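Local coordinates for protein lambda integrase (Enterobacteria phage lambda, PDB 1AE9) that is the catalytic domain of the tyrosine recombinase that inserts phage lambda into the host genome and, with excisionase, takes it out, at residues D7-I12 with D73-S78; A26-V31 with L83-E88; R115-S120 with D127-H132. All blocks are in the same frame, centred on the assembly; numbering follows the deposited sequence.

Interaction 1 of 3, residues D7-I12 with D73-S78; sequences DEYLKI and DALGIS
Tyr-9 OH is the polar atom in this otherwise hydrocarbon contact. From the opposing segment it is met by carbon: CD1 of Ile-77 lies 3.6 Å from Tyr-9 OH. That methyl approaches obliquely and also comes within 4.1 Å of Tyr-9 CZ. Leu-75 covers one face of the Tyr-9 ring. Its CD1 methyl sits over that face in a CH-pi contact, 3.9 Å from the ring centroid and 18° off the normal. The methyl is displaced toward the rim, so CD1 of Tyr-9 is its nearest ring atom, at 3.7 Å. Tyr-9 reaches across because its CG is anti to the backbone N (chi1 162°), which carries the ring off the helix toward 73-78.

The other methyl of Leu-75 serves Leu-10. Leu-75 CD2 lies 3.7 Å from Leu-10 CG and 3.8 Å from Leu-10 CD1; the two leucines lie alongside one another, running in opposite senses. The forked end of Leu-75 is thus shared between two helix residues.

The turn carrying Leu-75 is held by a backbone bond from Gly-76 N to Asp-73 O. Gly-76, with positive phi, and Ile-77 both face one residue of strand 71-72, which makes a G1 beta bulge in this small hairpin.

Outside the pair, Leu-10 packs on Gly-76 of a second subunit, and Asp-7 forms a salt bridge with Lys-85 of that subunit. Within the chain, helix 6-15 meets the 71-72/77-78 hairpin here. Helix 21-33 and helix 133-145 both pack against Tyr-9, while Leu-141 of the latter touches Leu-75.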
ATOM      1  N   ASP A   7      13.310   0.115  26.717  1.00 17.34           N
ATOM      2  CA  ASP A   7      12.421   0.908  27.568  1.00 18.15           C
ATOM      3  C   ASP A   7      11.394   1.673  26.710  1.00 17.90           C
ATOM      4  O   ASP A   7      10.221   1.787  27.086  1.00 17.92           O
ATOM      5  CB  ASP A   7      13.226   1.869  28.471  1.00 19.02           C
ATOM      6  CG  ASP A   7      12.413   2.389  29.673  1.00 20.70           C
ATOM      7  OD1 ASP A   7      12.016   1.584  30.544  1.00 21.30           O
ATOM      8  OD2 ASP A   7      12.175   3.611  29.760  1.00 20.15           O
ATOM      9  N   GLU A   8      11.826   2.156  25.546  1.00 17.24           N
ATOM     10  CA  GLU A   8      10.942   2.885  24.639  1.00 16.55           C
ATOM     11  C   GLU A   8       9.889   1.947  24.060  1.00 16.15           C
ATOM     12  O   GLU A   8       8.737   2.347  23.880  1.00 17.40           O
ATOM     13  CB  GLU A   8      11.747   3.571  23.528  1.00 17.01           C
ATOM     14  CG  GLU A   8      12.553   4.768  24.032  1.00 20.37           C
ATOM     15  CD  GLU A   8      13.521   5.343  23.003  1.00 22.80           C
ATOM     16  OE1 GLU A   8      13.889   4.632  22.045  1.00 25.28           O
ATOM     17  OE2 GLU A   8      13.930   6.512  23.165  1.00 23.34           O
ATOM     18  N   TYR A   9      10.279   0.701  23.793  1.00 15.51           N
ATOM     19  CA  TYR A   9       9.358  -0.317  23.280  1.00 15.72           C
ATOM     20  C   TYR A   9       8.208  -0.490  24.273  1.00 15.93           C
ATOM     21  O   TYR A   9       7.044  -0.621  23.878  1.00 14.06           O
ATOM     22  CB  TYR A   9      10.096  -1.658  23.102  1.00 15.77           C
ATOM     23  CG  TYR A   9       9.210  -2.890  22.984  1.00 15.68           C
ATOM     24  CD1 TYR A   9       8.603  -3.443  24.113  1.00 16.21           C
ATOM     25  CD2 TYR A   9       8.971  -3.496  21.748  1.00 15.31           C
ATOM     26  CE1 TYR A   9       7.771  -4.563  24.019  1.00 16.80           C
ATOM     27  CE2 TYR A   9       8.138  -4.626  21.642  1.00 15.76           C
ATOM     28  CZ  TYR A   9       7.543  -5.148  22.784  1.00 17.03           C
ATOM     29  OH  TYR A   9       6.711  -6.245  22.719  1.00 15.59           O
ATOM     30  N   LEU A  10       8.539  -0.515  25.563  1.00 16.33           N
ATOM     31  CA  LEU A  10       7.531  -0.679  26.608  1.00 15.08           C
ATOM     32  C   LEU A  10       6.578   0.515  26.717  1.00 15.08           C
ATOM     33  O   LEU A  10       5.393   0.339  27.027  1.00 15.55           O
ATOM     34  CB  LEU A  10       8.200  -0.991  27.958  1.00 15.17           C
ATOM     35  CG  LEU A  10       8.847  -2.386  28.044  1.00 15.48           C
ATOM     36  CD1 LEU A  10       9.606  -2.564  29.351  1.00 14.50           C
ATOM     37  CD2 LEU A  10       7.789  -3.465  27.908  1.00 14.55           C
ATOM     38  N   LYS A  11       7.076   1.725  26.458  1.00 15.24           N
ATOM     39  CA  LYS A  11       6.220   2.921  26.512  1.00 15.23           C
ATOM     40  C   LYS A  11       5.188   2.842  25.380  1.00 15.45           C
ATOM     41  O   LYS A  11       4.000   3.115  25.581  1.00 15.64           O
ATOM     42  CB  LYS A  11       7.049   4.204  26.375  1.00 14.79           C
ATOM     43  CG  LYS A  11       8.162   4.360  27.399  1.00 16.36           C
ATOM     44  CD  LYS A  11       7.635   4.322  28.828  1.00 18.51           C
ATOM     45  CE  LYS A  11       8.749   4.617  29.828  1.00 19.39           C
ATOM     46  NZ  LYS A  11       8.289   4.464  31.227  1.00 19.81           N
ATOM     47  N   ILE A  12       5.649   2.459  24.192  1.00 15.68           N
ATOM     48  CA  ILE A  12       4.775   2.320  23.030  1.00 14.89           C
ATOM     49  C   ILE A  12       3.790   1.174  23.268  1.00 16.53           C
ATOM     50  O   ILE A  12       2.603   1.279  22.931  1.00 16.21           O
ATOM     51  CB  ILE A  12       5.598   2.053  21.747  1.00 14.35           C
ATOM     52  CG1 ILE A  12       6.499   3.260  21.450  1.00 14.32           C
ATOM     53  CG2 ILE A  12       4.664   1.736  20.574  1.00 12.47           C
ATOM     54  CD1 ILE A  12       7.461   3.080  20.274  1.00 13.60           C
ATOM     55  N   ASP A  73      14.602 -12.215  26.905  1.00 26.02           N
ATOM     56  CA  ASP A  73      14.691 -11.965  28.335  1.00 25.34           C
ATOM     57  C   ASP A  73      14.507 -10.522  28.780  1.00 24.50           C
ATOM     58  O   ASP A  73      13.716 -10.259  29.685  1.00 26.64           O
ATOM     59  CB  ASP A  73      16.003 -12.525  28.872  1.00 26.06           C
ATOM     60  CG  ASP A  73      16.110 -14.025  28.687  1.00 27.16           C
ATOM     61  OD1 ASP A  73      15.063 -14.716  28.692  1.00 27.11           O
ATOM     62  OD2 ASP A  73      17.246 -14.512  28.527  1.00 30.39           O
ATOM     63  N   ALA A  74      15.168  -9.590  28.104  1.00 23.37           N
ATOM     64  CA  ALA A  74      15.091  -8.173  28.459  1.00 23.70           C
ATOM     65  C   ALA A  74      13.681  -7.584  28.559  1.00 23.76           C
ATOM     66  O   ALA A  74      13.446  -6.646  29.326  1.00 23.39           O
ATOM     67  CB  ALA A  74      15.940  -7.346  27.500  1.00 23.75           C
ATOM     68  N   LEU A  75      12.743  -8.146  27.803  1.00 23.36           N
ATOM     69  CA  LEU A  75      11.372  -7.651  27.795  1.00 22.82           C
ATOM     70  C   LEU A  75      10.352  -8.672  28.275  1.00 22.94           C
ATOM     71  O   LEU A  75       9.158  -8.379  28.333  1.00 23.69           O
ATOM     72  CB  LEU A  75      11.005  -7.162  26.392  1.00 21.76           C
ATOM     73  CG  LEU A  75      11.780  -5.936  25.909  1.00 22.52           C
ATOM     74  CD1 LEU A  75      11.536  -5.719  24.429  1.00 21.76           C
ATOM     75  CD2 LEU A  75      11.361  -4.716  26.714  1.00 21.55           C
ATOM     76  N   GLY A  76      10.827  -9.858  28.643  1.00 23.61           N
ATOM     77  CA  GLY A  76       9.931 -10.898  29.113  1.00 22.92           C
ATOM     78  C   GLY A  76       9.012 -11.414  28.015  1.00 23.01           C
ATOM     79  O   GLY A  76       7.840 -11.704  28.266  1.00 22.73           O
ATOM     80  N   ILE A  77       9.541 -11.526  26.801  1.00 22.62           N
ATOM     81  CA  ILE A  77       8.754 -12.014  25.672  1.00 21.27           C
ATOM     82  C   ILE A  77       9.049 -13.481  25.409  1.00 20.74           C
ATOM     83  O   ILE A  77      10.199 -13.865  25.197  1.00 21.18           O
ATOM     84  CB  ILE A  77       9.038 -11.213  24.383  1.00 19.41           C
ATOM     85  CG1 ILE A  77       8.619  -9.755  24.566  1.00 18.02           C
ATOM     86  CG2 ILE A  77       8.275 -11.825  23.212  1.00 19.10           C
ATOM     87  CD1 ILE A  77       9.088  -8.834  23.455  1.00 17.54           C
ATOM     88  N   SER A  78       8.013 -14.307  25.474  1.00 20.36           N
ATOM     89  CA  SER A  78       8.163 -15.724  25.206  1.00 21.32           C
ATOM     90  C   SER A  78       7.488 -15.984  23.874  1.00 20.78           C
ATOM     91  O   SER A  78       6.309 -15.678  23.712  1.00 19.73           O
ATOM     92  CB  SER A  78       7.481 -16.543  26.296  1.00 22.18           C
ATOM     93  OG  SER A  78       7.381 -17.913  25.923  1.00 23.13           O
TER

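Interaction 2 of 3, residues A26-V31 with L83-E88; sequences AMELAV and LDKCKE
Glu-28 and Lys-85 make the close polar link between helices 21-33 and 79-90. With the buried leucine touch beside it, this grip is the tight part of the contact. Lys-85 NZ donates to Glu-28 OE1 at 3.0 Å, on the syn lone pair, the side of the other carboxylate oxygen. A second, weak bond runs from Lys-85 NZ to Glu-28 OE2 at 3.3 Å. The ammonium therefore faces both oxygens, but unequally. The two side chains are roughly perpendicular. Glu-28 runs out extended beyond CG, whereas Lys-85 is bent at chi2 and chi3 (141° and 63°), which brings its amine round to the carboxylate.

In the leucine touch, Leu-29 CD1 meets Leu-83 CD2 at 4.0 Å. Ile-96 adds cover to Leu-29, and Ile-95 does so for Leu-83.

The packing is looser at Cys-86. Its CB is directed toward 26-31, yet no side-chain atom comes nearer than 4.8 Å, and Leu-25 of helix 21-33 packs against Cys-86 instead. The far side of helix 79-90 is the solvent side. Asp-84, Lys-87 and Glu-88 are exposed there, and Lys-87 makes a cation-pi contact with Trp-45.

Glu-28 has further polar partners: Thr-82 OG1 bonds to OE1 and Tyr-13 OH to OE2. Each carboxylate oxygen is thus engaged more than once. This should fix the rotation of the group. The nearby ammonium and hydroxyls probably favour a charged carboxylate although Glu-28 is buried. Through Tyr-13, Glu-28 and Thr-82 with Lys-85, helices 6-15, 21-33 and 79-90 converge on this carboxylate.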
ATOM      1  N   ALA A  26       1.827  -8.317  17.358  1.00 14.48           N
ATOM      2  CA  ALA A  26       2.730  -8.162  16.222  1.00 12.52           C
ATOM      3  C   ALA A  26       4.068  -7.597  16.722  1.00 13.55           C
ATOM      4  O   ALA A  26       5.133  -7.999  16.241  1.00 12.19           O
ATOM      5  CB  ALA A  26       2.121  -7.246  15.177  1.00 12.25           C
ATOM      6  N   MET A  27       4.009  -6.683  17.698  1.00 13.55           N
ATOM      7  CA  MET A  27       5.221  -6.084  18.281  1.00 13.99           C
ATOM      8  C   MET A  27       6.076  -7.163  18.944  1.00 12.69           C
ATOM      9  O   MET A  27       7.290  -7.243  18.714  1.00 12.74           O
ATOM     10  CB  MET A  27       4.873  -4.995  19.307  1.00 12.49           C
ATOM     11  CG  MET A  27       4.438  -3.666  18.689  1.00 13.92           C
ATOM     12  SD  MET A  27       3.826  -2.462  19.883  1.00 15.00           S
ATOM     13  CE  MET A  27       5.376  -2.118  20.798  1.00 12.23           C
ATOM     14  N   GLU A  28       5.436  -8.010  19.744  1.00 13.69           N
ATOM     15  CA  GLU A  28       6.147  -9.085  20.423  1.00 14.82           C
ATOM     16  C   GLU A  28       6.765 -10.057  19.423  1.00 16.20           C
ATOM     17  O   GLU A  28       7.937 -10.428  19.547  1.00 15.63           O
ATOM     18  CB  GLU A  28       5.207  -9.837  21.353  1.00 16.40           C
ATOM     19  CG  GLU A  28       4.789  -9.041  22.565  1.00 19.75           C
ATOM     20  CD  GLU A  28       3.827  -9.795  23.464  1.00 24.15           C
ATOM     21  OE1 GLU A  28       3.329 -10.868  23.064  1.00 23.91           O
ATOM     22  OE2 GLU A  28       3.553  -9.302  24.577  1.00 28.31           O
ATOM     23  N   LEU A  29       5.991 -10.437  18.411  1.00 15.90           N
ATOM     24  CA  LEU A  29       6.466 -11.370  17.400  1.00 15.23           C
ATOM     25  C   LEU A  29       7.643 -10.785  16.605  1.00 15.55           C
ATOM     26  O   LEU A  29       8.578 -11.497  16.249  1.00 16.00           O
ATOM     27  CB  LEU A  29       5.311 -11.775  16.478  1.00 17.27           C
ATOM     28  CG  LEU A  29       5.340 -13.193  15.904  1.00 21.22           C
ATOM     29  CD1 LEU A  29       5.260 -14.223  17.035  1.00 19.74           C
ATOM     30  CD2 LEU A  29       4.172 -13.382  14.939  1.00 22.38           C
ATOM     31  N   ALA A  30       7.620  -9.481  16.363  1.00 14.77           N
ATOM     32  CA  ALA A  30       8.692  -8.822  15.630  1.00 14.46           C
ATOM     33  C   ALA A  30      10.011  -8.871  16.403  1.00 16.63           C
ATOM     34  O   ALA A  30      11.073  -9.098  15.814  1.00 16.80           O
ATOM     35  CB  ALA A  30       8.317  -7.377  15.346  1.00 12.57           C
ATOM     36  N   VAL A  31       9.943  -8.648  17.714  1.00 16.85           N
ATOM     37  CA  VAL A  31      11.142  -8.655  18.553  1.00 17.46           C
ATOM     38  C   VAL A  31      11.674 -10.061  18.834  1.00 16.88           C
ATOM     39  O   VAL A  31      12.874 -10.289  18.764  1.00 18.63           O
ATOM     40  CB  VAL A  31      10.923  -7.877  19.896  1.00 17.82           C
ATOM     41  CG1 VAL A  31      12.172  -7.969  20.789  1.00 14.84           C
ATOM     42  CG2 VAL A  31      10.612  -6.403  19.606  1.00 15.70           C
ATOM     43  N   LEU A  83       2.668 -16.781  20.597  1.00 21.17           N
ATOM     44  CA  LEU A  83       1.970 -17.577  19.588  1.00 21.24           C
ATOM     45  C   LEU A  83       0.651 -18.095  20.146  1.00 22.05           C
ATOM     46  O   LEU A  83      -0.364 -18.110  19.437  1.00 22.78           O
ATOM     47  CB  LEU A  83       2.841 -18.741  19.114  1.00 19.86           C
ATOM     48  CG  LEU A  83       4.042 -18.369  18.240  1.00 20.75           C
ATOM     49  CD1 LEU A  83       4.910 -19.599  18.018  1.00 20.20           C
ATOM     50  CD2 LEU A  83       3.572 -17.792  16.909  1.00 20.17           C
ATOM     51  N   ASP A  84       0.652 -18.500  21.417  1.00 23.40           N
ATOM     52  CA  ASP A  84      -0.577 -18.987  22.050  1.00 24.50           C
ATOM     53  C   ASP A  84      -1.614 -17.873  22.050  1.00 24.98           C
ATOM     54  O   ASP A  84      -2.785 -18.096  21.717  1.00 23.48           O
ATOM     55  CB  ASP A  84      -0.320 -19.450  23.488  1.00 26.99           C
ATOM     56  CG  ASP A  84       0.353 -20.808  23.557  1.00 29.35           C
ATOM     57  OD1 ASP A  84       0.612 -21.420  22.497  1.00 30.37           O
ATOM     58  OD2 ASP A  84       0.627 -21.265  24.685  1.00 31.46           O
ATOM     59  N   LYS A  85      -1.173 -16.667  22.403  1.00 24.20           N
ATOM     60  CA  LYS A  85      -2.059 -15.508  22.426  1.00 24.08           C
ATOM     61  C   LYS A  85      -2.578 -15.186  21.020  1.00 22.73           C
ATOM     62  O   LYS A  85      -3.754 -14.870  20.852  1.00 21.94           O
ATOM     63  CB  LYS A  85      -1.335 -14.298  23.037  1.00 25.87           C
ATOM     64  CG  LYS A  85      -1.162 -14.392  24.558  1.00 29.51           C
ATOM     65  CD  LYS A  85       0.198 -13.866  25.051  1.00 32.25           C
ATOM     66  CE  LYS A  85       0.418 -12.385  24.764  1.00 32.45           C
ATOM     67  NZ  LYS A  85       1.719 -11.905  25.323  1.00 30.56           N
ATOM     68  N   CYS A  86      -1.715 -15.284  20.012  1.00 21.78           N
ATOM     69  CA  CYS A  86      -2.124 -15.012  18.634  1.00 21.08           C
ATOM     70  C   CYS A  86      -3.219 -15.998  18.235  1.00 22.45           C
ATOM     71  O   CYS A  86      -4.224 -15.619  17.624  1.00 21.74           O
ATOM     72  CB  CYS A  86      -0.936 -15.145  17.670  1.00 19.85           C
ATOM     73  SG  CYS A  86       0.324 -13.835  17.745  1.00 16.33           S
ATOM     74  N   LYS A  87      -3.035 -17.258  18.623  1.00 23.68           N
ATOM     75  CA  LYS A  87      -3.990 -18.316  18.311  1.00 26.08           C
ATOM     76  C   LYS A  87      -5.328 -18.103  19.014  1.00 26.75           C
ATOM     77  O   LYS A  87      -6.387 -18.125  18.386  1.00 26.08           O
ATOM     78  CB  LYS A  87      -3.407 -19.672  18.719  1.00 27.18           C
ATOM     79  CG  LYS A  87      -4.165 -20.885  18.189  1.00 29.57           C
ATOM     80  CD  LYS A  87      -3.989 -21.005  16.686  1.00 31.71           C
ATOM     81  CE  LYS A  87      -4.573 -22.288  16.140  1.00 33.30           C
ATOM     82  NZ  LYS A  87      -4.442 -22.350  14.656  1.00 34.81           N
ATOM     83  N   GLU A  88      -5.267 -17.854  20.316  1.00 28.44           N
ATOM     84  CA  GLU A  88      -6.464 -17.664  21.134  1.00 29.77           C
ATOM     85  C   GLU A  88      -7.221 -16.355  20.888  1.00 29.31           C
ATOM     86  O   GLU A  88      -8.454 -16.345  20.833  1.00 27.74           O
ATOM     87  CB  GLU A  88      -6.091 -17.768  22.622  1.00 33.05           C
ATOM     88  CG  GLU A  88      -5.356 -19.069  23.007  1.00 38.33           C
ATOM     89  CD  GLU A  88      -4.790 -19.071  24.436  1.00 41.03           C
ATOM     90  OE1 GLU A  88      -4.668 -17.983  25.056  1.00 43.12           O
ATOM     91  OE2 GLU A  88      -4.458 -20.171  24.933  1.00 40.57           O
TER

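Interaction 3 of 3, residues R115-S120 with D127-H132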
ATOM      1  N   ARG A 115       0.895   5.200  15.223  1.00 15.56           N
ATOM      2  CA  ARG A 115      -0.098   5.875  16.052  1.00 14.82           C
ATOM      3  C   ARG A 115       0.145   5.631  17.540  1.00 15.75           C
ATOM      4  O   ARG A 115       0.019   6.555  18.349  1.00 15.83           O
ATOM      5  CB  ARG A 115      -1.507   5.451  15.659  1.00 15.20           C
ATOM      6  CG  ARG A 115      -1.876   5.895  14.271  1.00 17.45           C
ATOM      7  CD  ARG A 115      -3.172   5.271  13.806  1.00 23.09           C
ATOM      8  NE  ARG A 115      -3.442   5.612  12.413  1.00 24.68           N
ATOM      9  CZ  ARG A 115      -4.422   5.090  11.689  1.00 28.72           C
ATOM     10  NH1 ARG A 115      -5.240   4.191  12.230  1.00 30.70           N
ATOM     11  NH2 ARG A 115      -4.578   5.457  10.422  1.00 28.04           N
ATOM     12  N   ALA A 116       0.484   4.396  17.908  1.00 14.87           N
ATOM     13  CA  ALA A 116       0.772   4.070  19.306  1.00 15.62           C
ATOM     14  C   ALA A 116       2.029   4.845  19.734  1.00 16.44           C
ATOM     15  O   ALA A 116       2.116   5.343  20.854  1.00 17.45           O
ATOM     16  CB  ALA A 116       0.994   2.565  19.471  1.00 15.56           C
ATOM     17  N   ARG A 117       2.994   4.956  18.828  1.00 15.22           N
ATOM     18  CA  ARG A 117       4.230   5.681  19.104  1.00 15.18           C
ATOM     19  C   ARG A 117       3.913   7.126  19.472  1.00 16.83           C
ATOM     20  O   ARG A 117       4.449   7.655  20.450  1.00 17.37           O
ATOM     21  CB  ARG A 117       5.146   5.644  17.884  1.00 14.05           C
ATOM     22  CG  ARG A 117       6.531   6.202  18.120  1.00 14.63           C
ATOM     23  CD  ARG A 117       7.256   6.358  16.801  1.00 16.30           C
ATOM     24  NE  ARG A 117       6.666   7.421  15.983  1.00 18.27           N
ATOM     25  CZ  ARG A 117       6.591   7.402  14.654  1.00 17.11           C
ATOM     26  NH1 ARG A 117       7.055   6.363  13.974  1.00 16.64           N
ATOM     27  NH2 ARG A 117       6.127   8.464  14.000  1.00 16.15           N
ATOM     28  N   LYS A 118       3.058   7.773  18.682  1.00 16.98           N
ATOM     29  CA  LYS A 118       2.672   9.153  18.965  1.00 16.35           C
ATOM     30  C   LYS A 118       1.955   9.239  20.309  1.00 16.71           C
ATOM     31  O   LYS A 118       2.230  10.130  21.107  1.00 17.76           O
ATOM     32  CB  LYS A 118       1.755   9.702  17.868  1.00 15.95           C
ATOM     33  CG  LYS A 118       2.444   9.976  16.559  1.00 16.71           C
ATOM     34  CD  LYS A 118       1.456  10.508  15.541  1.00 16.94           C
ATOM     35  CE  LYS A 118       2.136  10.740  14.220  1.00 19.76           C
ATOM     36  NZ  LYS A 118       1.172  11.283  13.237  1.00 21.06           N
ATOM     37  N   ALA A 119       1.058   8.291  20.565  1.00 15.64           N
ATOM     38  CA  ALA A 119       0.300   8.258  21.811  1.00 16.47           C
ATOM     39  C   ALA A 119       1.177   8.178  23.057  1.00 17.66           C
ATOM     40  O   ALA A 119       0.791   8.692  24.105  1.00 18.31           O
ATOM     41  CB  ALA A 119      -0.703   7.102  21.796  1.00 15.64           C
ATOM     42  N   SER A 120       2.332   7.519  22.952  1.00 18.10           N
ATOM     43  CA  SER A 120       3.260   7.383  24.083  1.00 18.27           C
ATOM     44  C   SER A 120       3.866   8.727  24.491  1.00 19.36           C
ATOM     45  O   SER A 120       4.252   8.917  25.643  1.00 19.13           O
ATOM     46  CB  SER A 120       4.397   6.412  23.753  1.00 15.75           C
ATOM     47  OG  SER A 120       5.349   7.001  22.877  1.00 14.29           O
ATOM     48  N   ASP A 127      14.390  11.480  12.888  1.00 25.32           N
ATOM     49  CA  ASP A 127      13.119  10.851  12.526  1.00 24.45           C
ATOM     50  C   ASP A 127      12.786   9.710  13.489  1.00 23.86           C
ATOM     51  O   ASP A 127      13.627   8.842  13.743  1.00 23.96           O
ATOM     52  CB  ASP A 127      13.187  10.303  11.093  1.00 26.40           C
ATOM     53  CG  ASP A 127      13.283  11.397  10.037  1.00 26.05           C
ATOM     54  OD1 ASP A 127      13.304  12.594  10.386  1.00 27.72           O
ATOM     55  OD2 ASP A 127      13.331  11.049   8.842  1.00 27.91           O
ATOM     56  N   PRO A 128      11.556   9.697  14.040  1.00 21.44           N
ATOM     57  CA  PRO A 128      11.115   8.658  14.976  1.00 20.12           C
ATOM     58  C   PRO A 128      11.221   7.250  14.387  1.00 19.40           C
ATOM     59  O   PRO A 128      11.116   7.060  13.172  1.00 18.63           O
ATOM     60  CB  PRO A 128       9.654   9.035  15.226  1.00 19.91           C
ATOM     61  CG  PRO A 128       9.661  10.508  15.101  1.00 20.91           C
ATOM     62  CD  PRO A 128      10.501  10.707  13.864  1.00 20.70           C
ATOM     63  N   PRO A 129      11.454   6.248  15.243  1.00 18.17           N
ATOM     64  CA  PRO A 129      11.571   4.860  14.786  1.00 18.46           C
ATOM     65  C   PRO A 129      10.225   4.334  14.284  1.00 17.94           C
ATOM     66  O   PRO A 129       9.175   4.730  14.784  1.00 18.36           O
ATOM     67  CB  PRO A 129      12.033   4.124  16.048  1.00 18.22           C
ATOM     68  CG  PRO A 129      11.406   4.915  17.145  1.00 17.66           C
ATOM     69  CD  PRO A 129      11.631   6.340  16.700  1.00 17.09           C
ATOM     70  N   THR A 130      10.269   3.493  13.259  1.00 17.99           N
ATOM     71  CA  THR A 130       9.073   2.896  12.683  1.00 17.94           C
ATOM     72  C   THR A 130       8.984   1.446  13.156  1.00 18.47           C
ATOM     73  O   THR A 130       9.833   0.989  13.931  1.00 17.77           O
ATOM     74  CB  THR A 130       9.128   2.925  11.144  1.00 17.69           C
ATOM     75  OG1 THR A 130      10.183   2.075  10.682  1.00 17.94           O
ATOM     76  CG2 THR A 130       9.379   4.342  10.642  1.00 18.71           C
ATOM     77  N   PHE A 131       7.977   0.710  12.688  1.00 17.10           N
ATOM     78  CA  PHE A 131       7.844  -0.685  13.085  1.00 16.80           C
ATOM     79  C   PHE A 131       9.102  -1.457  12.682  1.00 18.05           C
ATOM     80  O   PHE A 131       9.511  -2.390  13.377  1.00 17.07           O
ATOM     81  CB  PHE A 131       6.605  -1.326  12.452  1.00 15.93           C
ATOM     82  CG  PHE A 131       6.268  -2.681  13.016  1.00 15.16           C
ATOM     83  CD1 PHE A 131       6.807  -3.837  12.459  1.00 14.26           C
ATOM     84  CD2 PHE A 131       5.410  -2.803  14.105  1.00 14.79           C
ATOM     85  CE1 PHE A 131       6.500  -5.094  12.972  1.00 13.90           C
ATOM     86  CE2 PHE A 131       5.092  -4.064  14.630  1.00 14.54           C
ATOM     87  CZ  PHE A 131       5.639  -5.207  14.062  1.00 14.14           C
ATOM     88  N   HIS A 132       9.729  -1.060  11.576  1.00 19.89           N
ATOM     89  CA  HIS A 132      10.946  -1.733  11.135  1.00 23.56           C
ATOM     90  C   HIS A 132      12.055  -1.695  12.196  1.00 22.93           C
ATOM     91  O   HIS A 132      12.890  -2.599  12.262  1.00 23.42           O
ATOM     92  CB  HIS A 132      11.488  -1.144   9.830  1.00 27.48           C
ATOM     93  CG  HIS A 132      12.799  -1.743   9.411  1.00 35.66           C
ATOM     94  ND1 HIS A 132      14.010  -1.118   9.632  1.00 39.27           N
ATOM     95  CD2 HIS A 132      13.096  -2.948   8.864  1.00 38.33           C
ATOM     96  CE1 HIS A 132      14.995  -1.912   9.247  1.00 39.86           C
ATOM     97  NE2 HIS A 132      14.468  -3.030   8.778  1.00 40.43           N
TER
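Among the CA atoms, those of Arg-117 and Thr-130 are nearest across the contact, 8.5 Å apart. Residues 115-120 lie on helix 106-120. Residues 127-129 of the returning loop are extended, with polyproline-like backbone angles, before the chain turns toward helix 133-145.

The side chain of Arg-117 spans the gap. With CG trans to its own backbone nitrogen (chi1 -172°), it leaves the helix toward the loop, and a bend at chi3 turns one face of the guanidinium to Pro-128 CB. Pro-128 CB sits 3.4 Å above the guanidinium plane of Arg-117, over its centre. Arg-117 NH1 donates to Pro-129 O at 2.8 Å. The bond is bent, 141° at the hydrogen, and NH1 lies above the carbonyl plane, 41° out of it. Arg-117 CD also comes within 3.2 Å of Pro-129 O.

This loop leads into the H-x-x-R motif of tyrosine recombinases, here His-132 and Arg-135, both predicted active-site residues. Thr-130 OG1 accepts a weak capping bond from His-132 N, and it also bonds to Glu-133.

On the helix, Ser-120 OG donates to Arg-117 O at 2.7 Å. Phe-131 stays outside this pairing; it packs on Met-27 and Ala-30 and meets Phe-113 edge-to-face. Arg-117 NH2 bonds to Ser-58 O of a third subunit, and Lys-59 of that subunit forms a salt bridge with Asp-127.

All three contacts are largely buried. From contact centre to chain centre, interaction 2 lies nearest, about 8 Å, and interaction 3 farthest, about 16 Å. Interactions 1 and 2 work on neighbouring elements. Helices 6-15 and 21-33 are consecutive, as are strand 77-78 and helix 79-90, and Tyr-9 OH lies 3.4 Å from Glu-28 CG. Interaction 3 joins them through Ile-12 on Arg-117 and Phe-131 on Ala-30. Chemistry follows place. Near the centre, interaction 2 pairs a networked salt bridge with leucines. Interaction 1 is aliphatic and aromatic. At the periphery, interaction 3 rests on one arginine that bonds to a loop carbonyl, packs against a proline and reaches a third subunit.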